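Local coordinates for protein mosquitocidal toxin (Bacillus sphaericus, PDB 2CB4) that is toxic to mosquitoes and, through the catalytic domain described here, acts as an ADP-ribosyltransferase that probably moves ADP-ribose from NAD to target proteins, at residues H110-L115 / A166-N171; D163-A166 / H172-F175; P176-I181 / F257-P262. The protein carries 1 engineered substitution. All coordinates share one frame; numbering follows the deposited sequence.

Contact 1. Residues H110-L115 / A166-N171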
loop_
_atom_site.group_PDB
_atom_site.type_symbol
_atom_site.label_atom_id
_atom_site.label_comp_id
_atom_site.label_asym_id
_atom_site.label_seq_id
_atom_site.Cartn_x
_atom_site.Cartn_y
_atom_site.Cartn_z
ATOM N N HIS A 110 -19.138 -0.005 27.897
ATOM C CA HIS A 110 -19.422 0.934 28.959
ATOM C C HIS A 110 -20.796 1.577 28.834
ATOM O O HIS A 110 -20.964 2.668 28.282
ATOM C CB HIS A 110 -18.305 1.966 29.109
ATOM C CG HIS A 110 -18.335 2.675 30.420
ATOM N ND1 HIS A 110 -17.191 3.102 31.072
ATOM C CD2 HIS A 110 -19.377 3.014 31.231
ATOM C CE1 HIS A 110 -17.529 3.692 32.212
ATOM N NE2 HIS A 110 -18.849 3.645 32.334
ATOM N N LEU A 111 -21.787 0.889 29.390
ATOM C CA LEU A 111 -23.173 1.316 29.345
ATOM C C LEU A 111 -23.511 2.709 29.838
ATOM O O LEU A 111 -24.262 3.431 29.186
ATOM C CB LEU A 111 -24.091 0.262 29.975
ATOM C CG LEU A 111 -25.600 0.542 29.876
ATOM C CD1 LEU A 111 -26.026 0.678 28.417
ATOM C CD2 LEU A 111 -26.375 -0.563 30.565
ATOM N N LEU A 112 -23.003 3.084 31.007
ATOM C CA LEU A 112 -23.300 4.415 31.564
ATOM C C LEU A 112 -22.690 5.541 30.742
ATOM O O LEU A 112 -23.314 6.576 30.571
ATOM C CB LEU A 112 -22.868 4.520 33.035
ATOM C CG LEU A 112 -23.901 3.965 34.031
ATOM C CD1 LEU A 112 -23.290 3.889 35.427
ATOM C CD2 LEU A 112 -25.207 4.772 34.037
ATOM N N ASN A 113 -21.507 5.316 30.183
ATOM C CA ASN A 113 -20.878 6.319 29.374
ATOM C C ASN A 113 -21.612 6.457 28.065
ATOM O O ASN A 113 -21.786 7.578 27.531
ATOM C CB ASN A 113 -19.420 5.979 29.103
ATOM C CG ASN A 113 -18.510 6.459 30.183
ATOM O OD1 ASN A 113 -18.940 7.065 31.209
ATOM N ND2 ASN A 113 -17.254 6.196 30.008
ATOM N N TYR A 114 -22.056 5.302 27.565
ATOM C CA TYR A 114 -22.781 5.277 26.308
ATOM C C TYR A 114 -24.044 6.156 26.403
ATOM O O TYR A 114 -24.272 7.047 25.610
ATOM C CB TYR A 114 -23.028 3.830 25.843
ATOM C CG TYR A 114 -24.135 3.768 24.909
ATOM C CD1 TYR A 114 -23.941 4.154 23.584
ATOM C CD2 TYR A 114 -25.443 3.450 25.344
ATOM C CE1 TYR A 114 -25.014 4.221 22.708
ATOM C CE2 TYR A 114 -26.497 3.505 24.483
ATOM C CZ TYR A 114 -26.265 3.915 23.154
ATOM O OH TYR A 114 -27.293 3.904 22.260
ATOM N N LEU A 115 -24.821 5.948 27.437
ATOM C CA LEU A 115 -26.050 6.726 27.685
ATOM C C LEU A 115 -25.817 8.196 28.016
ATOM O O LEU A 115 -26.597 9.086 27.684
ATOM C CB LEU A 115 -26.795 6.099 28.876
ATOM C CG LEU A 115 -27.231 4.635 28.776
ATOM C CD1 LEU A 115 -27.626 4.209 30.198
ATOM C CD2 LEU A 115 -28.436 4.514 27.728
ATOM N N ALA A 166 -35.545 1.116 34.646
ATOM C CA ALA A 166 -35.715 0.142 35.725
ATOM C C ALA A 166 -34.367 -0.389 36.217
ATOM O O ALA A 166 -34.323 -1.133 37.185
ATOM C CB ALA A 166 -36.592 -1.027 35.257
ATOM N N SER A 167 -33.276 -0.038 35.542
ATOM C CA SER A 167 -31.951 -0.540 35.917
ATOM C C SER A 167 -31.137 0.389 36.782
ATOM O O SER A 167 -30.135 -0.020 37.366
ATOM C CB SER A 167 -31.136 -0.853 34.666
ATOM O OG SER A 167 -31.835 -1.732 33.830
ATOM N N PHE A 168 -31.526 1.654 36.821
ATOM C CA PHE A 168 -30.777 2.642 37.574
ATOM C C PHE A 168 -31.629 3.453 38.531
ATOM O O PHE A 168 -32.802 3.785 38.235
ATOM C CB PHE A 168 -30.078 3.617 36.612
ATOM C CG PHE A 168 -29.120 2.954 35.680
ATOM C CD1 PHE A 168 -27.880 2.534 36.129
ATOM C CD2 PHE A 168 -29.476 2.711 34.362
ATOM C CE1 PHE A 168 -26.995 1.885 35.273
ATOM C CE2 PHE A 168 -28.603 2.059 33.500
ATOM C CZ PHE A 168 -27.360 1.648 33.950
ATOM N N SER A 169 -30.999 3.816 39.665
ATOM C CA SER A 169 -31.585 4.655 40.720
ATOM C C SER A 169 -31.726 6.040 40.101
ATOM O O SER A 169 -30.795 6.549 39.511
ATOM C CB SER A 169 -30.657 4.748 41.955
ATOM O OG SER A 169 -29.748 3.646 42.063
ATOM N N ARG A 170 -32.910 6.628 40.212
ATOM C CA ARG A 170 -33.216 7.933 39.601
ATOM C C ARG A 170 -32.132 8.984 39.461
ATOM O O ARG A 170 -32.091 9.710 38.437
ATOM C CB ARG A 170 -34.480 8.556 40.210
ATOM C CG ARG A 170 -35.777 7.839 39.808
ATOM C CD ARG A 170 -37.012 8.630 40.183
ATOM N NE ARG A 170 -37.169 9.869 39.427
ATOM C CZ ARG A 170 -37.466 9.934 38.126
ATOM N NH1 ARG A 170 -37.604 8.831 37.403
ATOM N NH2 ARG A 170 -37.578 11.127 37.547
ATOM N N ASN A 171 -31.293 9.077 40.493
ATOM C CA ASN A 171 -30.207 10.036 40.585
ATOM C C ASN A 171 -28.893 9.547 40.016
ATOM O O ASN A 171 -27.883 10.254 40.036
ATOM C CB ASN A 171 -30.054 10.493 42.027
ATOM C CG ASN A 171 -31.128 11.483 42.427
ATOM O OD1 ASN A 171 -31.822 12.029 41.566
ATOM N ND2 ASN A 171 -31.324 11.649 43.726
#

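Contact 2. Residues D163-A166 / H172-F175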
loop_
_atom_site.group_PDB
_atom_site.type_symbol
_atom_site.label_atom_id
_atom_site.label_comp_id
_atom_site.label_asym_id
_atom_site.label_seq_id
_atom_site.Cartn_x
_atom_site.Cartn_y
_atom_site.Cartn_z
ATOM N N ASP A 163 -33.960 -2.648 30.169
ATOM C CA ASP A 163 -34.910 -1.586 30.541
ATOM C C ASP A 163 -34.111 -0.578 31.374
ATOM O O ASP A 163 -33.872 -0.775 32.569
ATOM C CB ASP A 163 -36.036 -2.174 31.379
ATOM C CG ASP A 163 -37.104 -1.153 31.715
ATOM O OD1 ASP A 163 -36.767 0.035 31.915
ATOM O OD2 ASP A 163 -38.289 -1.537 31.760
ATOM N N ILE A 164 -33.653 0.485 30.727
ATOM C CA ILE A 164 -32.796 1.483 31.361
ATOM C C ILE A 164 -33.366 2.156 32.610
ATOM O O ILE A 164 -32.712 2.243 33.642
ATOM C CB ILE A 164 -32.297 2.545 30.309
ATOM C CG1 ILE A 164 -31.474 1.861 29.200
ATOM C CG2 ILE A 164 -31.540 3.707 30.996
ATOM C CD1 ILE A 164 -30.255 1.088 29.700
ATOM N N ASN A 165 -34.579 2.657 32.507
ATOM C CA ASN A 165 -35.180 3.331 33.631
ATOM C C ASN A 165 -35.371 2.422 34.867
ATOM O O ASN A 165 -35.326 2.900 35.989
ATOM C CB ASN A 165 -36.474 4.046 33.213
ATOM C CG ASN A 165 -36.210 5.313 32.401
ATOM O OD1 ASN A 165 -35.070 5.686 32.161
ATOM N ND2 ASN A 165 -37.270 5.998 32.004
ATOM N N ALA A 166 -35.545 1.116 34.646
ATOM C CA ALA A 166 -35.715 0.142 35.725
ATOM C C ALA A 166 -34.367 -0.389 36.217
ATOM O O ALA A 166 -34.323 -1.133 37.185
ATOM C CB ALA A 166 -36.592 -1.027 35.257
ATOM N N HIS A 172 -28.934 8.347 39.434
ATOM C CA HIS A 172 -27.774 7.725 38.818
ATOM C C HIS A 172 -28.118 7.318 37.389
ATOM O O HIS A 172 -27.310 6.732 36.647
ATOM C CB HIS A 172 -27.284 6.564 39.668
ATOM C CG HIS A 172 -26.733 6.992 40.982
ATOM N ND1 HIS A 172 -27.530 7.277 42.071
ATOM C CD2 HIS A 172 -25.466 7.273 41.356
ATOM C CE1 HIS A 172 -26.773 7.679 43.072
ATOM N NE2 HIS A 172 -25.513 7.686 42.664
ATOM N N ASN A 173 -29.346 7.606 37.000
ATOM C CA ASN A 173 -29.784 7.337 35.633
ATOM C C ASN A 173 -29.556 8.671 34.891
ATOM O O ASN A 173 -30.238 9.683 35.190
ATOM C CB ASN A 173 -31.262 6.959 35.587
ATOM C CG ASN A 173 -31.718 6.571 34.191
ATOM O OD1 ASN A 173 -30.881 6.223 33.360
ATOM N ND2 ASN A 173 -33.028 6.574 33.953
ATOM N N PRO A 174 -28.590 8.702 33.975
ATOM C CA PRO A 174 -28.295 9.957 33.235
ATOM C C PRO A 174 -29.452 10.769 32.616
ATOM O O PRO A 174 -29.525 11.989 32.796
ATOM C CB PRO A 174 -27.301 9.509 32.146
ATOM C CG PRO A 174 -26.624 8.243 32.712
ATOM C CD PRO A 174 -27.619 7.607 33.684
ATOM N N PHE A 175 -30.328 10.116 31.823
ATOM C CA PHE A 175 -31.451 10.786 31.101
ATOM C C PHE A 175 -32.675 9.875 31.087
ATOM O O PHE A 175 -32.812 8.968 30.212
ATOM C CB PHE A 175 -31.030 11.106 29.650
ATOM C CG PHE A 175 -29.778 11.941 29.543
ATOM C CD1 PHE A 175 -29.768 13.297 29.933
ATOM C CD2 PHE A 175 -28.580 11.363 29.078
ATOM C CE1 PHE A 175 -28.566 14.071 29.817
ATOM C CE2 PHE A 175 -27.385 12.109 28.972
ATOM C CZ PHE A 175 -27.376 13.458 29.343
HETATM O O HOH W 1 -34.379 6.191 29.546
#

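Contact 3. Residues P176-I181 / F257-P262. Engineered in segment 176-181: Gln180 (natural residue Glu).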
loop_
_atom_site.group_PDB
_atom_site.type_symbol
_atom_site.label_atom_id
_atom_site.label_comp_id
_atom_site.label_asym_id
_atom_site.label_seq_id
_atom_site.Cartn_x
_atom_site.Cartn_y
_atom_site.Cartn_z
ATOM N N PRO A 176 -33.556 10.105 32.055
ATOM C CA PRO A 176 -34.753 9.274 32.196
ATOM C C PRO A 176 -35.877 9.537 31.209
ATOM O O PRO A 176 -36.624 8.617 30.842
ATOM C CB PRO A 176 -35.234 9.555 33.638
ATOM C CG PRO A 176 -34.238 10.462 34.253
ATOM C CD PRO A 176 -33.089 10.666 33.339
ATOM N N ASN A 177 -36.016 10.782 30.801
ATOM C CA ASN A 177 -37.059 11.206 29.892
ATOM C C ASN A 177 -37.131 10.527 28.550
ATOM O O ASN A 177 -38.127 10.697 27.820
ATOM C CB ASN A 177 -36.896 12.687 29.586
ATOM C CG ASN A 177 -36.810 13.550 30.853
ATOM O OD1 ASN A 177 -37.143 13.080 31.938
ATOM N ND2 ASN A 177 -36.402 14.805 30.694
ATOM N N GLU A 178 -36.062 9.831 28.158
ATOM C CA GLU A 178 -36.030 9.180 26.859
ATOM C C GLU A 178 -36.709 7.796 26.837
ATOM O O GLU A 178 -36.985 7.218 25.746
ATOM C CB GLU A 178 -34.596 9.103 26.328
ATOM C CG GLU A 178 -34.479 8.513 24.937
ATOM C CD GLU A 178 -33.064 8.479 24.464
ATOM O OE1 GLU A 178 -32.123 8.589 25.289
ATOM O OE2 GLU A 178 -32.880 8.329 23.254
ATOM N N ASP A 179 -36.961 7.268 28.044
ATOM C CA ASP A 179 -37.580 5.958 28.243
ATOM C C ASP A 179 -37.000 4.932 27.293
ATOM O O ASP A 179 -37.740 4.403 26.465
ATOM C CB ASP A 179 -39.079 6.015 27.983
ATOM C CG ASP A 179 -39.786 7.041 28.832
ATOM O OD1 ASP A 179 -39.459 7.153 30.046
ATOM O OD2 ASP A 179 -40.685 7.727 28.286
ATOM N N GLN A 180 -35.705 4.648 27.417
ATOM C CA GLN A 180 -35.021 3.749 26.494
ATOM C C GLN A 180 -34.982 2.329 26.824
ATOM O O GLN A 180 -34.801 1.962 28.001
ATOM C CB GLN A 180 -33.553 4.072 26.523
ATOM C CG GLN A 180 -33.030 5.009 25.553
ATOM C CD GLN A 180 -31.495 4.943 25.533
ATOM O OE1 GLN A 180 -30.863 3.872 25.295
ATOM N NE2 GLN A 180 -30.861 6.063 25.812
ATOM N N ILE A 181 -34.939 1.518 25.768
ATOM C CA ILE A 181 -34.723 0.104 25.893
ATOM C C ILE A 181 -33.478 -0.088 25.016
ATOM O O ILE A 181 -33.509 0.258 23.850
ATOM C CB ILE A 181 -35.918 -0.699 25.386
ATOM C CG1 ILE A 181 -37.227 -0.143 25.949
ATOM C CG2 ILE A 181 -35.605 -2.192 25.525
ATOM C CD1 ILE A 181 -37.317 -0.161 27.636
ATOM N N PHE A 257 -26.930 10.030 16.435
ATOM C CA PHE A 257 -27.067 11.407 16.877
ATOM C C PHE A 257 -28.489 11.739 17.314
ATOM O O PHE A 257 -28.713 12.397 18.328
ATOM C CB PHE A 257 -26.573 12.383 15.787
ATOM C CG PHE A 257 -26.340 13.791 16.294
ATOM C CD1 PHE A 257 -25.201 14.096 17.059
ATOM C CD2 PHE A 257 -27.283 14.800 16.052
ATOM C CE1 PHE A 257 -24.991 15.385 17.553
ATOM C CE2 PHE A 257 -27.073 16.104 16.528
ATOM C CZ PHE A 257 -25.929 16.400 17.272
ATOM N N ASP A 258 -29.456 11.287 16.530
ATOM C CA ASP A 258 -30.860 11.546 16.812
ATOM C C ASP A 258 -31.532 10.641 17.849
ATOM O O ASP A 258 -32.734 10.682 18.008
ATOM C CB ASP A 258 -31.651 11.557 15.507
ATOM C CG ASP A 258 -31.387 12.821 14.698
ATOM O OD1 ASP A 258 -31.386 13.930 15.309
ATOM O OD2 ASP A 258 -31.074 12.683 13.499
HETATM N N MSE A 259 -30.736 9.838 18.548
HETATM C CA MSE A 259 -31.235 8.952 19.590
HETATM C C MSE A 259 -30.512 9.194 20.940
HETATM O O MSE A 259 -30.663 8.415 21.860
HETATM C CB MSE A 259 -31.193 7.453 19.210
HETATM C CG MSE A 259 -32.347 6.996 18.316
HETATM SE SE MSE A 259 -34.119 7.226 18.942
HETATM C CE MSE A 259 -33.929 5.793 20.108
ATOM N N PHE A 260 -29.716 10.259 21.027
ATOM C CA PHE A 260 -28.980 10.613 22.241
ATOM C C PHE A 260 -29.958 11.493 23.023
ATOM O O PHE A 260 -30.558 12.414 22.463
ATOM C CB PHE A 260 -27.714 11.404 21.874
ATOM C CG PHE A 260 -26.880 11.801 23.069
ATOM C CD1 PHE A 260 -26.739 10.921 24.154
ATOM C CD2 PHE A 260 -26.254 13.042 23.116
ATOM C CE1 PHE A 260 -25.987 11.280 25.269
ATOM C CE2 PHE A 260 -25.488 13.424 24.223
ATOM C CZ PHE A 260 -25.355 12.544 25.305
ATOM N N ALA A 261 -30.146 11.196 24.309
ATOM C CA ALA A 261 -31.126 11.923 25.122
ATOM C C ALA A 261 -31.212 13.442 25.041
ATOM O O ALA A 261 -32.300 13.979 24.824
ATOM C CB ALA A 261 -31.177 11.405 26.557
ATOM N N PRO A 262 -30.090 14.143 25.205
ATOM C CA PRO A 262 -30.101 15.613 25.115
ATOM C C PRO A 262 -30.479 16.120 23.692
ATOM O O PRO A 262 -30.794 17.310 23.515
ATOM C CB PRO A 262 -28.647 16.009 25.446
ATOM C CG PRO A 262 -28.020 14.843 26.061
ATOM C CD PRO A 262 -28.770 13.619 25.616
HETATM O O HOH W 2 -28.950 9.010 25.881
#

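Contact 1. Residues H110-L115 / A166-N171
Phe168 points its ring end-on at helix 111-117, where three leucines receive it from different directions. Leu112 runs past the phenyl group in the opposite sense and lays CD2 over one face, toward the rim; CD2 stands 4.0 Å from the centroid of the Phe168 ring and 26° off its normal, a CH-pi contact. The nearest ring carbon to Leu112 CD2 is Phe168 CE1, at 3.6 Å. Leu111 meets the edge instead, with its CD2 close to the ring plane and 4.2 Å from Phe168 CZ. Leu115, one helical turn after Leu111, comes in at a slant, CD1 lying 4.1 Å from Phe168 CE2. The ring gets there because Phe168 CG sits opposite the carbonyl carbon (chi1 -60°), on a CA-CB bond already aimed at the helix.

Around this, Leu111 also packs on Ile162 of strand 162-163 and Leu115 on Thr182 of strand 180-184, while Asn113 meets Met33 of the second subunit. The contact thus joins the helix to the segment leaving helix 164-167 inside the ADP-ribosyltransferase domain. With no hydrogen bond across it, its cohesion rests on dispersion and the burial of carbon surface.

Contact 2. Residues D163-A166 / H172-F175
Asn165 and Asn173 join the two segments through their side-chain amides. Asn173 ND2 donates to Asn165 OD1 at 2.9 Å, with a bent N-H...O angle of 141°. The acceptor oxygen lies almost in the amide plane of Asn173, yet the donor stands 44° out of the carbonyl plane of Asn165, since the two amides are turned nearly perpendicular. Asn173 reaches across because its CG is trans to the backbone N (chi1 -176°) and its CB already heads for the helix.

Water adds a second link. Water 1 donates to Asn165 OD1 at 2.8 Å and, over a longer 3.3 Å, to Phe175 O, so the same amide oxygen accepts two hydrogen bonds. Asn165 ND2, for its part, bonds Pro176 O.

Helix 164-167 is short, and Asp163 is its N-cap: Asp163 OD1 accepts from Ala166 N at 3.2 Å, approached from well above the carboxylate plane. The loop that follows leads into strand 180-184 and probably corresponds to the ADP-ribosylating turn-turn (ARTT) loop of related toxins, which leads to the E-x-E glutamates.

Van der Waals packing is slight. Ile164 CG2 rests 3.5 Å from Asn173 OD1, the two side chains crossing at about a right angle. Elsewhere Ile164 packs on Leu115 of helix 111-117 and on Gln180 and Thr182 of strand 180-184.

Contact 3. Residues P176-I181 / F257-P262
The backbones come closest where Glu178 CA lies 5.9 Å from Ala261 CA, a turn before strand 180-184 facing a loop with short 3-10 segments. In the natural protein residues 178-180 read Glu-Asp-Glu, the E-x-E motif of arginine-specific ADP-ribosyltransferases; Gln180 is an engineered replacement for the second glutamate, whose place is probably that of the catalytic residue.

Glu178 carries the contact. Its chain is fully extended, with CG turned away from its own N (chi1 -177°), and this drives the carboxylate into the loop. There Glu178 OE2 comes within 2.6 Å of Met259 O, and Glu178 OE1 lies 3.2 Å from Ala261 CB. The selenomethionine Met259 bends back so that its CE ends 4.2 Å from Glu178 OE2; it also packs on Arg80 of strand 78-82.

The engineered Gln180 donates through NE2 to Glu178 OE1 at 2.9 Å (N-H...O 147°), arriving from well above the carboxylate plane. This bond, together with one that Gln180 OE1 accepts from Ser125 OG, fixes the rotation of the Gln180 amide and ties the Glu178 and Gln180 side chains to strand 123-131. On the loop side, Ala261 N donates to water 2, whose oxygen is 2.9 Å away.

How the contacts relate
From the N terminus, helix 111-117 supplies the first half of contact 1, and the chain then runs through several strands before returning at 166-171 to close that long loop. Contact 2 interlocks with it: its segment 163-166 precedes the closing one and shares Ala166, and its segment 172-175 follows directly, so a much tighter loop straddles the end of contact 1. Pro174 then packs on Leu112. Contact 3 opens at once with 176-181 and waits for 257-262, spanning the later strands in series with the other two. Phe175 against Ala261 couples contacts 2 and 3. Together they tie two helices, strand 180-184 and the late loop.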